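Side-chain contacts in succinate-semialdehyde dehydrogenase (NAD(P)(+)) (Marinobacter aquaeolei, PDB 3RH9), which probably oxidises succinate semialdehyde to succinate with NAD(P)+ as electron acceptor: residues F399-E402 and E403-I406; L271-A274 and A275-I279; L345-A348 and L349-A353; T422-A425 and E426-Q429; I333-Q336 and G337-V341. All blocks are in the same frame, centred on the assembly; numbering follows the deposited sequence.

Contact 1 of 5, residues F399-E402 and E403-I406; sequences FRTE and EEVI
Glu404 OE1 is gripped by two successive backbone N-H groups: Arg400 N at 2.9 Å and Thr401 N at 3.1 Å. The Thr401 donor arrives nearly along the C-O axis of OE1, whereas the Arg400 donor comes from above the carboxylate plane, 42° out of it. Glu404 gets there with CG anti to its backbone N (chi1 155°) and the rest of the chain extended, which carries the carboxylate back over the turn. The favour is returned by Thr401, the N-cap, whose OG1 accepts from Glu404 N at 2.9 Å. Glu404 N to Thr401 OG1 and Thr401 N to Glu404 OE1 make a capping box, with Arg400 N as an extra donor; a first-turn N-H and the N-cap's own N-H each gain a side-chain acceptor.

Next to the capping box is an apolar contact. Val405 sets CG2 over the middle of the Phe399 ring, 3.5 Å from its centroid and 7° off the normal, a CH-pi contact. Were Phe399 an alanine, Val405 CG2 would probably lose the ring face it rests on, leaving a gap beside the first helical turn. The join carries strand 393-399 into helix 402-409. Phe399 also meets Phe266 and His299 edge-to-face, Val405 leans on Ile264 and Phe297 of strands 262-265 and 295-299, and Glu402 reaches Arg430 of helix 425-434 in a salt bridge.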
loop_
_atom_site.group_PDB
_atom_site.type_symbol
_atom_site.label_atom_id
_atom_site.label_comp_id
_atom_site.label_asym_id
_atom_site.label_seq_id
_atom_site.Cartn_x
_atom_site.Cartn_y
_atom_site.Cartn_z
ATOM N N PHE A 399 9.874 3.424 -34.591
ATOM C CA PHE A 399 9.601 1.998 -34.390
ATOM C C PHE A 399 8.789 1.380 -35.541
ATOM O O PHE A 399 8.157 2.091 -36.333
ATOM C CB PHE A 399 8.890 1.768 -33.052
ATOM C CG PHE A 399 7.423 2.085 -33.081
ATOM C CD1 PHE A 399 6.980 3.383 -32.917
ATOM C CD2 PHE A 399 6.488 1.082 -33.271
ATOM C CE1 PHE A 399 5.630 3.669 -32.946
ATOM C CE2 PHE A 399 5.145 1.366 -33.299
ATOM C CZ PHE A 399 4.711 2.660 -33.145
ATOM N N ARG A 400 8.798 0.051 -35.621
ATOM C CA ARG A 400 7.981 -0.671 -36.605
ATOM C C ARG A 400 6.823 -1.469 -35.972
ATOM O O ARG A 400 5.654 -1.163 -36.199
ATOM C CB ARG A 400 8.842 -1.625 -37.448
ATOM C CG ARG A 400 10.182 -1.085 -37.896
ATOM C CD ARG A 400 10.114 -0.491 -39.276
ATOM N NE ARG A 400 9.660 -1.459 -40.272
ATOM C CZ ARG A 400 9.282 -1.129 -41.505
ATOM N NH1 ARG A 400 9.315 0.142 -41.885
ATOM N NH2 ARG A 400 8.866 -2.059 -42.353
ATOM N N THR A 401 7.152 -2.490 -35.185
ATOM C CA THR A 401 6.143 -3.443 -34.722
ATOM C C THR A 401 5.454 -3.094 -33.404
ATOM O O THR A 401 5.998 -2.385 -32.567
ATOM C CB THR A 401 6.733 -4.847 -34.551
ATOM O OG1 THR A 401 7.485 -4.898 -33.331
ATOM C CG2 THR A 401 7.624 -5.185 -35.714
ATOM N N GLU A 402 4.252 -3.634 -33.227
ATOM C CA GLU A 402 3.510 -3.487 -31.980
ATOM C C GLU A 402 4.321 -3.999 -30.792
ATOM O O GLU A 402 4.504 -3.289 -29.811
ATOM C CB GLU A 402 2.173 -4.230 -32.057
ATOM C CG GLU A 402 1.411 -4.281 -30.742
ATOM C CD GLU A 402 0.072 -4.999 -30.860
ATOM O OE1 GLU A 402 -0.565 -4.892 -31.930
ATOM O OE2 GLU A 402 -0.350 -5.661 -29.879
ATOM N N GLU A 403 4.804 -5.234 -30.884
ATOM C CA GLU A 403 5.521 -5.840 -29.773
ATOM C C GLU A 403 6.793 -5.069 -29.435
ATOM O O GLU A 403 7.098 -4.851 -28.268
ATOM C CB GLU A 403 5.820 -7.320 -30.039
ATOM C CG GLU A 403 6.067 -7.645 -31.512
ATOM C CD GLU A 403 4.771 -7.697 -32.331
ATOM O OE1 GLU A 403 3.747 -8.200 -31.795
ATOM O OE2 GLU A 403 4.779 -7.243 -33.504
ATOM N N GLU A 404 7.518 -4.645 -30.457
ATOM C CA GLU A 404 8.732 -3.865 -30.250
ATOM C C GLU A 404 8.495 -2.568 -29.457
ATOM O O GLU A 404 9.281 -2.238 -28.564
ATOM C CB GLU A 404 9.384 -3.537 -31.593
ATOM C CG GLU A 404 10.260 -2.293 -31.567
ATOM C CD GLU A 404 10.734 -1.870 -32.959
ATOM O OE1 GLU A 404 9.937 -1.959 -33.930
ATOM O OE2 GLU A 404 11.907 -1.439 -33.076
ATOM N N VAL A 405 7.424 -1.841 -29.788
ATOM C CA VAL A 405 7.148 -0.553 -29.163
ATOM C C VAL A 405 6.603 -0.704 -27.749
ATOM O O VAL A 405 6.750 0.197 -26.923
ATOM C CB VAL A 405 6.185 0.322 -30.007
ATOM C CG1 VAL A 405 4.747 -0.133 -29.837
ATOM C CG2 VAL A 405 6.324 1.795 -29.628
ATOM N N ILE A 406 5.965 -1.837 -27.470
ATOM C CA ILE A 406 5.499 -2.121 -26.113
ATOM C C ILE A 406 6.691 -2.438 -25.203
ATOM O O ILE A 406 6.778 -1.917 -24.095
ATOM C CB ILE A 406 4.484 -3.266 -26.059
ATOM C CG1 ILE A 406 3.109 -2.778 -26.517
ATOM C CG2 ILE A 406 4.414 -3.845 -24.649
ATOM C CD1 ILE A 406 2.134 -3.905 -26.795
#

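Contact 2 of 5, residues L271-A274 and A275-I279; sequences LEAA and ADNLI
With chi1 at -88° and chi2 at -78°, Asn277 folds its amide back along the helix, and ND2 reaches Ala273 O one turn earlier at 2.8 Å. That carbonyl already takes the helical bond from Asn277 N, also at 2.8 Å, so Asn277 supplies two donors to the same oxygen. They come from opposite faces of the carbonyl plane: the backbone N-H is moderately tilted from the plane, while ND2 stands well above it, 55° out, and uses no lone pair. The other end of the amide is held too, because OD1 accepts from Gly445 N. Bonds at both ends fix which way round the amide lies. A leucine in place of Asn277 would probably leave Gly445 N without its acceptor and Ala273 O without its side-chain donor.

On the outward side, the carboxylates of Asp276 and Glu272 come near each other, with Asp276 OD1 4.9 Å from Glu272 OE1. Two like charges so near would probably repel, but Arg313 forms salt bridges to both, and Lys309 adds a second for Glu272. This is the first part of helix 271-283, the crossover of a beta-alpha-beta unit from strand 262-265 to the parallel strand 295-299. Ala274 and Asn277 face Phe421 of strand 417-421, while Leu278 packs against Phe306 and Leu310 of helix 303-316.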
loop_
_atom_site.group_PDB
_atom_site.type_symbol
_atom_site.label_atom_id
_atom_site.label_comp_id
_atom_site.label_asym_id
_atom_site.label_seq_id
_atom_site.Cartn_x
_atom_site.Cartn_y
_atom_site.Cartn_z
ATOM N N LEU A 271 -3.165 11.295 -37.587
ATOM C CA LEU A 271 -1.992 12.105 -37.230
ATOM C C LEU A 271 -2.342 13.475 -36.678
ATOM O O LEU A 271 -1.679 13.964 -35.767
ATOM C CB LEU A 271 -1.044 12.273 -38.425
ATOM C CG LEU A 271 0.115 11.304 -38.540
ATOM C CD1 LEU A 271 -0.318 9.925 -38.126
ATOM C CD2 LEU A 271 0.629 11.296 -39.956
ATOM N N GLU A 272 -3.356 14.112 -37.254
ATOM C CA GLU A 272 -3.724 15.452 -36.826
ATOM C C GLU A 272 -4.185 15.425 -35.384
ATOM O O GLU A 272 -3.861 16.313 -34.605
ATOM C CB GLU A 272 -4.816 16.031 -37.728
ATOM C CG GLU A 272 -4.313 16.446 -39.114
ATOM C CD GLU A 272 -3.392 17.680 -39.075
ATOM O OE1 GLU A 272 -3.788 18.698 -38.443
ATOM O OE2 GLU A 272 -2.287 17.642 -39.683
ATOM N N ALA A 273 -4.938 14.392 -35.024
ATOM C CA ALA A 273 -5.431 14.264 -33.654
ATOM C C ALA A 273 -4.293 13.995 -32.667
ATOM O O ALA A 273 -4.221 14.610 -31.606
ATOM C CB ALA A 273 -6.504 13.177 -33.570
ATOM N N ALA A 274 -3.402 13.078 -33.023
ATOM C CA ALA A 274 -2.235 12.802 -32.200
ATOM C C ALA A 274 -1.337 14.053 -32.036
ATOM O O ALA A 274 -0.879 14.369 -30.944
ATOM C CB ALA A 274 -1.453 11.633 -32.781
ATOM N N ALA A 275 -1.104 14.768 -33.130
ATOM C CA ALA A 275 -0.315 15.991 -33.094
ATOM C C ALA A 275 -0.960 16.997 -32.158
ATOM O O ALA A 275 -0.288 17.599 -31.320
ATOM C CB ALA A 275 -0.182 16.576 -34.501
ATOM N N ASP A 276 -2.268 17.181 -32.321
ATOM C CA ASP A 276 -3.042 18.047 -31.446
ATOM C C ASP A 276 -2.882 17.611 -30.004
ATOM O O ASP A 276 -2.604 18.425 -29.120
ATOM C CB ASP A 276 -4.525 17.995 -31.813
ATOM C CG ASP A 276 -4.894 18.982 -32.894
ATOM O OD1 ASP A 276 -3.978 19.441 -33.612
ATOM O OD2 ASP A 276 -6.102 19.292 -33.023
ATOM N N ASN A 277 -3.069 16.320 -29.769
ATOM C CA ASN A 277 -2.974 15.791 -28.423
ATOM C C ASN A 277 -1.581 15.931 -27.827
ATOM O O ASN A 277 -1.420 16.272 -26.651
ATOM C CB ASN A 277 -3.422 14.341 -28.402
ATOM C CG ASN A 277 -4.908 14.209 -28.190
ATOM O OD1 ASN A 277 -5.399 14.344 -27.066
ATOM N ND2 ASN A 277 -5.641 13.943 -29.268
ATOM N N LEU A 278 -0.573 15.673 -28.650
ATOM C CA LEU A 278 0.800 15.704 -28.182
ATOM C C LEU A 278 1.140 17.091 -27.667
ATOM O O LEU A 278 1.652 17.231 -26.551
ATOM C CB LEU A 278 1.760 15.301 -29.290
ATOM C CG LEU A 278 2.951 14.443 -28.866
ATOM C CD1 LEU A 278 4.051 14.507 -29.916
ATOM C CD2 LEU A 278 3.476 14.840 -27.492
ATOM N N ILE A 279 0.829 18.117 -28.461
ATOM C CA ILE A 279 1.114 19.497 -28.070
ATOM C C ILE A 279 0.389 19.914 -26.795
ATOM O O ILE A 279 0.927 20.685 -26.007
ATOM C CB ILE A 279 0.787 20.500 -29.181
ATOM C CG1 ILE A 279 1.608 20.206 -30.435
ATOM C CG2 ILE A 279 1.067 21.895 -28.718
ATOM C CD1 ILE A 279 3.053 20.580 -30.328
#

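Contact 3 of 5, residues L345-A348 and L349-A353; sequences LQDA and LDKGA
Ala348 O accepts from Ala353 N at 2.8 Å and Leu349 O from Gly352 N at 3.2 Å, the paired bonds of a Schellman motif that ends helix 335-350. Gly352 is its C-prime residue: phi is 118°, a value at which a CB would be jammed against the preceding carbonyl oxygen. The reversal brings Ala353 back over the last turn, and its CB packs on Ala348 CB at 3.7 Å, a small apolar contact beside the capping bond.

Along the outer side, Gln346 and Asp350 are joined one turn apart. Gln346 NE2 donates to Asp350 OD1 at 2.9 Å, on the syn side of the carboxylate but 34° out of its plane. The bond lies close to the amide's own plane. Gln346 reaches it by bending at chi2 (60°), which swings the amide toward the helix's C-terminal end.

Lys351 runs alongside Asp347 and bends at its last torsion, with NZ 3.6 Å from Asp347 OD1. This long salt bridge is doubtful, since OD1 is less surely placed; NZ also has a weak bond to Glu381 O. Asp347 OD2 accepts from Cys383 N, at helix 383-386.

Two carboxylates thus sit near the C-terminal end of the helix, where its dipole would probably disfavour them; the Gln346 amide, Cys383 N and perhaps Lys351 are likely to offset this.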
loop_
_atom_site.group_PDB
_atom_site.type_symbol
_atom_site.label_atom_id
_atom_site.label_comp_id
_atom_site.label_asym_id
_atom_site.label_seq_id
_atom_site.Cartn_x
_atom_site.Cartn_y
_atom_site.Cartn_z
ATOM N N LEU A 345 19.125 18.220 -24.437
ATOM C CA LEU A 345 19.127 18.684 -25.815
ATOM C C LEU A 345 20.526 18.473 -26.429
ATOM O O LEU A 345 20.685 17.823 -27.452
ATOM C CB LEU A 345 18.692 20.137 -25.892
ATOM C CG LEU A 345 18.443 20.615 -27.319
ATOM C CD1 LEU A 345 17.449 19.713 -28.020
ATOM C CD2 LEU A 345 17.973 22.054 -27.308
ATOM N N GLN A 346 21.542 18.995 -25.765
ATOM C CA GLN A 346 22.904 18.784 -26.192
ATOM C C GLN A 346 23.215 17.306 -26.451
ATOM O O GLN A 346 23.835 16.949 -27.461
ATOM C CB GLN A 346 23.867 19.342 -25.147
ATOM C CG GLN A 346 25.249 19.571 -25.704
ATOM C CD GLN A 346 25.239 20.568 -26.850
ATOM O OE1 GLN A 346 24.958 21.764 -26.661
ATOM N NE2 GLN A 346 25.535 20.081 -28.049
ATOM N N ASP A 347 22.808 16.452 -25.517
ATOM C CA ASP A 347 23.172 15.046 -25.580
ATOM C C ASP A 347 22.562 14.408 -26.811
ATOM O O ASP A 347 23.211 13.627 -27.498
ATOM C CB ASP A 347 22.693 14.316 -24.337
ATOM C CG ASP A 347 22.938 12.828 -24.409
ATOM O OD1 ASP A 347 24.108 12.394 -24.291
ATOM O OD2 ASP A 347 21.950 12.083 -24.567
ATOM N N ALA A 348 21.312 14.755 -27.090
ATOM C CA ALA A 348 20.624 14.226 -28.247
ATOM C C ALA A 348 21.338 14.597 -29.551
ATOM O O ALA A 348 21.516 13.754 -30.440
ATOM C CB ALA A 348 19.192 14.719 -28.271
ATOM N N LEU A 349 21.721 15.864 -29.672
ATOM C CA LEU A 349 22.358 16.338 -30.886
ATOM C C LEU A 349 23.788 15.812 -30.989
ATOM O O LEU A 349 24.257 15.511 -32.093
ATOM C CB LEU A 349 22.328 17.868 -30.973
ATOM C CG LEU A 349 20.949 18.521 -31.058
ATOM C CD1 LEU A 349 21.092 20.020 -30.953
ATOM C CD2 LEU A 349 20.242 18.161 -32.331
ATOM N N ASP A 350 24.476 15.697 -29.851
ATOM C CA ASP A 350 25.828 15.154 -29.865
ATOM C C ASP A 350 25.818 13.732 -30.385
ATOM O O ASP A 350 26.805 13.283 -30.963
ATOM C CB ASP A 350 26.480 15.182 -28.488
ATOM C CG ASP A 350 26.802 16.594 -28.015
ATOM O OD1 ASP A 350 26.678 17.544 -28.837
ATOM O OD2 ASP A 350 27.175 16.737 -26.813
ATOM N N LYS A 351 24.705 13.027 -30.202
ATOM C CA LYS A 351 24.639 11.635 -30.612
ATOM C C LYS A 351 23.876 11.403 -31.920
ATOM O O LYS A 351 23.598 10.259 -32.289
ATOM C CB LYS A 351 24.018 10.791 -29.512
ATOM C CG LYS A 351 24.800 10.709 -28.224
ATOM C CD LYS A 351 23.942 9.987 -27.212
ATOM C CE LYS A 351 24.375 10.227 -25.773
ATOM N NZ LYS A 351 25.283 9.182 -25.252
ATOM N N GLY A 352 23.525 12.476 -32.619
ATOM C CA GLY A 352 22.948 12.335 -33.944
ATOM C C GLY A 352 21.541 12.850 -34.171
ATOM O O GLY A 352 21.101 12.972 -35.302
ATOM N N ALA A 353 20.821 13.153 -33.100
ATOM C CA ALA A 353 19.430 13.557 -33.238
ATOM C C ALA A 353 19.345 14.820 -34.087
ATOM O O ALA A 353 20.243 15.653 -34.052
ATOM C CB ALA A 353 18.802 13.782 -31.862
#

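Contact 4 of 5, residues T422-A425 and E426-Q429; sequences TADA and ERAQ
Asp424 OD1 takes the N-H of Arg427 at 3.0 Å in an almost straight bond, 171° at the hydrogen, arriving from well above the carboxylate plane. Ordinary helical bonding starts beside it, with Ala428 N donating to Asp424 O at 2.8 Å. The carboxylate is brought there with CG anti to the backbone N (chi1 -174°). Asp424 is thus the N-cap of helix 425-434, the link in a beta-alpha-beta crossover from strand 417-421 to its parallel neighbour 439-442; a negative group there would probably suit the helix's positive end.

The Arg427 side chain runs back over the loop and bends at chi3, putting its guanidinium near Thr422. Thr422 OG1 lies at the guanidinium's edge, in its plane, and takes a weak bond from NH1 at 3.5 Å. The stronger partner of both is Asp268, salt-bridged to Arg427 NH1 and hydrogen-bonded to Thr422 OG1. Asp424 OD2 stands over one guanidinium face, 4.4 Å from Arg427 NE, where only charge acts, and Phe266 meets this arginine in a cation-pi contact. Farther in, Thr422 CG2 packs on Ala428 CB, and Trp442 lies against Ala425, Ala428 and Gln429. Ala425 also touches Arg482 of the second subunit.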
loop_
_atom_site.group_PDB
_atom_site.type_symbol
_atom_site.label_atom_id
_atom_site.label_comp_id
_atom_site.label_asym_id
_atom_site.label_seq_id
_atom_site.Cartn_x
_atom_site.Cartn_y
_atom_site.Cartn_z
ATOM N N THR A 422 -3.882 4.894 -32.395
ATOM C CA THR A 422 -3.975 3.856 -33.403
ATOM C C THR A 422 -5.431 3.673 -33.809
ATOM O O THR A 422 -6.315 3.628 -32.965
ATOM C CB THR A 422 -3.368 2.527 -32.876
ATOM O OG1 THR A 422 -3.380 1.525 -33.898
ATOM C CG2 THR A 422 -4.139 2.025 -31.664
ATOM N N ALA A 423 -5.679 3.589 -35.108
ATOM C CA ALA A 423 -7.031 3.379 -35.609
ATOM C C ALA A 423 -7.490 1.965 -35.283
ATOM O O ALA A 423 -8.687 1.684 -35.250
ATOM C CB ALA A 423 -7.096 3.632 -37.123
ATOM N N ASP A 424 -6.526 1.080 -35.043
ATOM C CA ASP A 424 -6.816 -0.303 -34.686
ATOM C C ASP A 424 -7.159 -0.491 -33.191
ATOM O O ASP A 424 -6.278 -0.481 -32.323
ATOM C CB ASP A 424 -5.640 -1.194 -35.081
ATOM C CG ASP A 424 -5.930 -2.666 -34.870
ATOM O OD1 ASP A 424 -6.858 -3.010 -34.088
ATOM O OD2 ASP A 424 -5.218 -3.486 -35.485
ATOM N N ALA A 425 -8.442 -0.694 -32.910
ATOM C CA ALA A 425 -8.938 -0.774 -31.542
ATOM C C ALA A 425 -8.581 -2.078 -30.818
ATOM O O ALA A 425 -8.412 -2.080 -29.592
ATOM C CB ALA A 425 -10.451 -0.524 -31.508
ATOM N N GLU A 426 -8.474 -3.185 -31.551
ATOM C CA GLU A 426 -8.028 -4.428 -30.913
ATOM C C GLU A 426 -6.546 -4.314 -30.533
ATOM O O GLU A 426 -6.128 -4.782 -29.464
ATOM C CB GLU A 426 -8.313 -5.666 -31.781
ATOM C CG GLU A 426 -9.789 -5.804 -32.178
ATOM C CD GLU A 426 -10.195 -7.223 -32.642
ATOM O OE1 GLU A 426 -9.315 -8.015 -33.069
ATOM O OE2 GLU A 426 -11.411 -7.543 -32.589
ATOM N N ARG A 427 -5.764 -3.675 -31.405
ATOM C CA ARG A 427 -4.356 -3.427 -31.136
ATOM C C ARG A 427 -4.178 -2.444 -29.980
ATOM O O ARG A 427 -3.381 -2.683 -29.070
ATOM C CB ARG A 427 -3.660 -2.911 -32.387
ATOM C CG ARG A 427 -2.408 -2.114 -32.125
ATOM C CD ARG A 427 -2.054 -1.270 -33.326
ATOM N NE ARG A 427 -1.269 -2.020 -34.298
ATOM C CZ ARG A 427 -1.189 -1.729 -35.594
ATOM N NH1 ARG A 427 -1.862 -0.702 -36.110
ATOM N NH2 ARG A 427 -0.431 -2.485 -36.372
ATOM N N ALA A 428 -4.923 -1.341 -30.015
ATOM C CA ALA A 428 -4.903 -0.358 -28.928
ATOM C C ALA A 428 -5.131 -1.015 -27.567
ATOM O O ALA A 428 -4.653 -0.539 -26.539
ATOM C CB ALA A 428 -5.949 0.719 -29.166
ATOM N N GLN A 429 -5.877 -2.109 -27.550
ATOM C CA GLN A 429 -6.231 -2.699 -26.274
ATOM C C GLN A 429 -5.138 -3.613 -25.774
ATOM O O GLN A 429 -4.935 -3.740 -24.563
ATOM C CB GLN A 429 -7.570 -3.413 -26.359
ATOM C CG GLN A 429 -8.729 -2.440 -26.464
ATOM C CD GLN A 429 -10.069 -3.123 -26.324
ATOM O OE1 GLN A 429 -10.616 -3.644 -27.298
ATOM N NE2 GLN A 429 -10.613 -3.122 -25.103
#

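Contact 5 of 5, residues I333-Q336 and G337-V341; sequences INKQ and GFDKV
Two flat polar groups carry this turn, the Asn334 amide and the Asp339 carboxylate, and each is met at an oxygen. Asn334 OD1 accepts from Gly337 N at 3.0 Å, with the donor nearly in line with the CG-OD1 bond and an angle of 167° at the hydrogen. Asp339 OD2 receives Lys335 NZ at 2.8 Å through its syn lone pair, the side turned to the other oxygen. The Phe338 ring, another flat group, leads away from the turn and meets Phe370, the two planes at about 65°.

Asn334 is the N-cap. Its CG lies between the backbone N and the carbonyl carbon (chi1 63°), which turns OD1 forward to the N-H of Gly337. Beside this cap, Asn334 O takes the first helical bond, from Phe338 N at 2.9 Å. Lys335 has a stretched chain that turns only at chi4, dropping NZ onto Asp339 one turn ahead. The i to i+4 salt bridge lies on the outer side and probably offsets the two charges.

The turn opens helix 335-350. Just before it, Ile333 rests on Trp157, and its N donates to Gln288 OE1, fastening the approach to other parts of the chain. On the inner side, Phe338 and Val341 pack on the loop residues Leu332 and Phe370, which line the buried flank of the helix's first turns.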
loop_
_atom_site.group_PDB
_atom_site.type_symbol
_atom_site.label_atom_id
_atom_site.label_comp_id
_atom_site.label_asym_id
_atom_site.label_seq_id
_atom_site.Cartn_x
_atom_site.Cartn_y
_atom_site.Cartn_z
ATOM N N ILE A 333 11.168 26.162 -13.759
ATOM C CA ILE A 333 11.120 26.547 -12.355
ATOM C C ILE A 333 12.447 27.067 -11.798
ATOM O O ILE A 333 12.462 27.957 -10.950
ATOM C CB ILE A 333 10.628 25.363 -11.482
ATOM C CG1 ILE A 333 10.231 25.834 -10.082
ATOM C CG2 ILE A 333 11.685 24.251 -11.430
ATOM C CD1 ILE A 333 8.871 26.523 -10.022
ATOM N N ASN A 334 13.557 26.493 -12.252
ATOM C CA ASN A 334 14.879 26.892 -11.759
ATOM C C ASN A 334 16.050 26.463 -12.621
ATOM O O ASN A 334 15.891 25.739 -13.603
ATOM C CB ASN A 334 15.111 26.504 -10.284
ATOM C CG ASN A 334 15.081 24.995 -10.029
ATOM O OD1 ASN A 334 15.454 24.185 -10.872
ATOM N ND2 ASN A 334 14.659 24.625 -8.837
ATOM N N LYS A 335 17.230 26.937 -12.243
ATOM C CA LYS A 335 18.427 26.725 -13.038
ATOM C C LYS A 335 18.739 25.245 -13.179
ATOM O O LYS A 335 19.135 24.793 -14.243
ATOM C CB LYS A 335 19.625 27.469 -12.445
ATOM C CG LYS A 335 20.800 27.498 -13.395
ATOM C CD LYS A 335 21.851 28.518 -12.985
ATOM C CE LYS A 335 22.983 28.589 -14.032
ATOM N NZ LYS A 335 23.652 27.256 -14.283
ATOM N N GLN A 336 18.547 24.485 -12.111
ATOM C CA GLN A 336 18.841 23.064 -12.179
ATOM C C GLN A 336 17.971 22.407 -13.266
ATOM O O GLN A 336 18.487 21.657 -14.118
ATOM C CB GLN A 336 18.644 22.406 -10.814
ATOM C CG GLN A 336 19.216 20.999 -10.694
ATOM C CD GLN A 336 18.757 20.294 -9.405
ATOM O OE1 GLN A 336 17.861 19.444 -9.438
ATOM N NE2 GLN A 336 19.356 20.665 -8.269
ATOM N N GLY A 337 16.670 22.717 -13.248
ATOM C CA GLY A 337 15.730 22.215 -14.234
ATOM C C GLY A 337 16.071 22.651 -15.649
ATOM O O GLY A 337 16.092 21.845 -16.581
ATOM N N PHE A 338 16.353 23.938 -15.802
ATOM C CA PHE A 338 16.806 24.481 -17.071
ATOM C C PHE A 338 18.070 23.766 -17.577
ATOM O O PHE A 338 18.135 23.333 -18.718
ATOM C CB PHE A 338 17.046 25.988 -16.936
ATOM C CG PHE A 338 17.361 26.656 -18.228
ATOM C CD1 PHE A 338 18.660 27.001 -18.546
ATOM C CD2 PHE A 338 16.363 26.919 -19.148
ATOM C CE1 PHE A 338 18.955 27.610 -19.760
ATOM C CE2 PHE A 338 16.654 27.523 -20.355
ATOM C CZ PHE A 338 17.952 27.866 -20.659
ATOM N N ASP A 339 19.078 23.628 -16.729
ATOM C CA ASP A 339 20.311 22.994 -17.168
ATOM C C ASP A 339 20.074 21.559 -17.640
ATOM O O ASP A 339 20.695 21.107 -18.593
ATOM C CB ASP A 339 21.387 23.067 -16.078
ATOM C CG ASP A 339 21.894 24.484 -15.868
ATOM O OD1 ASP A 339 21.531 25.360 -16.671
ATOM O OD2 ASP A 339 22.643 24.739 -14.901
ATOM N N LYS A 340 19.170 20.846 -16.979
ATOM C CA LYS A 340 18.854 19.482 -17.379
ATOM C C LYS A 340 18.209 19.444 -18.765
ATOM O O LYS A 340 18.617 18.661 -19.631
ATOM C CB LYS A 340 17.947 18.808 -16.350
ATOM C CG LYS A 340 17.690 17.327 -16.629
ATOM C CD LYS A 340 16.951 16.640 -15.497
ATOM C CE LYS A 340 17.016 15.133 -15.675
ATOM N NZ LYS A 340 16.589 14.412 -14.448
ATOM N N VAL A 341 17.205 20.287 -18.986
ATOM C CA VAL A 341 16.592 20.321 -20.304
ATOM C C VAL A 341 17.667 20.642 -21.337
ATOM O O VAL A 341 17.697 20.044 -22.419
ATOM C CB VAL A 341 15.406 21.298 -20.416
ATOM C CG1 VAL A 341 14.739 21.141 -21.764
ATOM C CG2 VAL A 341 14.404 21.029 -19.330
#

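Overall arrangement
All five are local contacts at helix starts, ends or turns; contacts 1, 2 and 4 flank the seven-stranded mixed sheet, and helix 335-350, with contacts 5 and 3, leads to its edge strand 354-357. Contacts 1 and 4, centres about 13 Å apart, touch: Glu402 OE1 lies 3.3 Å from Arg427 CG, and both sites lean on Phe266. Contact 2 lies in helix 271-283, which follows strand 262-265, the strand that also packs against contact 1; its centre is about 20 Å from that of contact 1 and about 17 Å from that of contact 4. The centres of contacts 5 and 3 are about 18 Å apart. None reaches the predicted active-site residue Glu256, at the end of strand 252-256 in the other sheet.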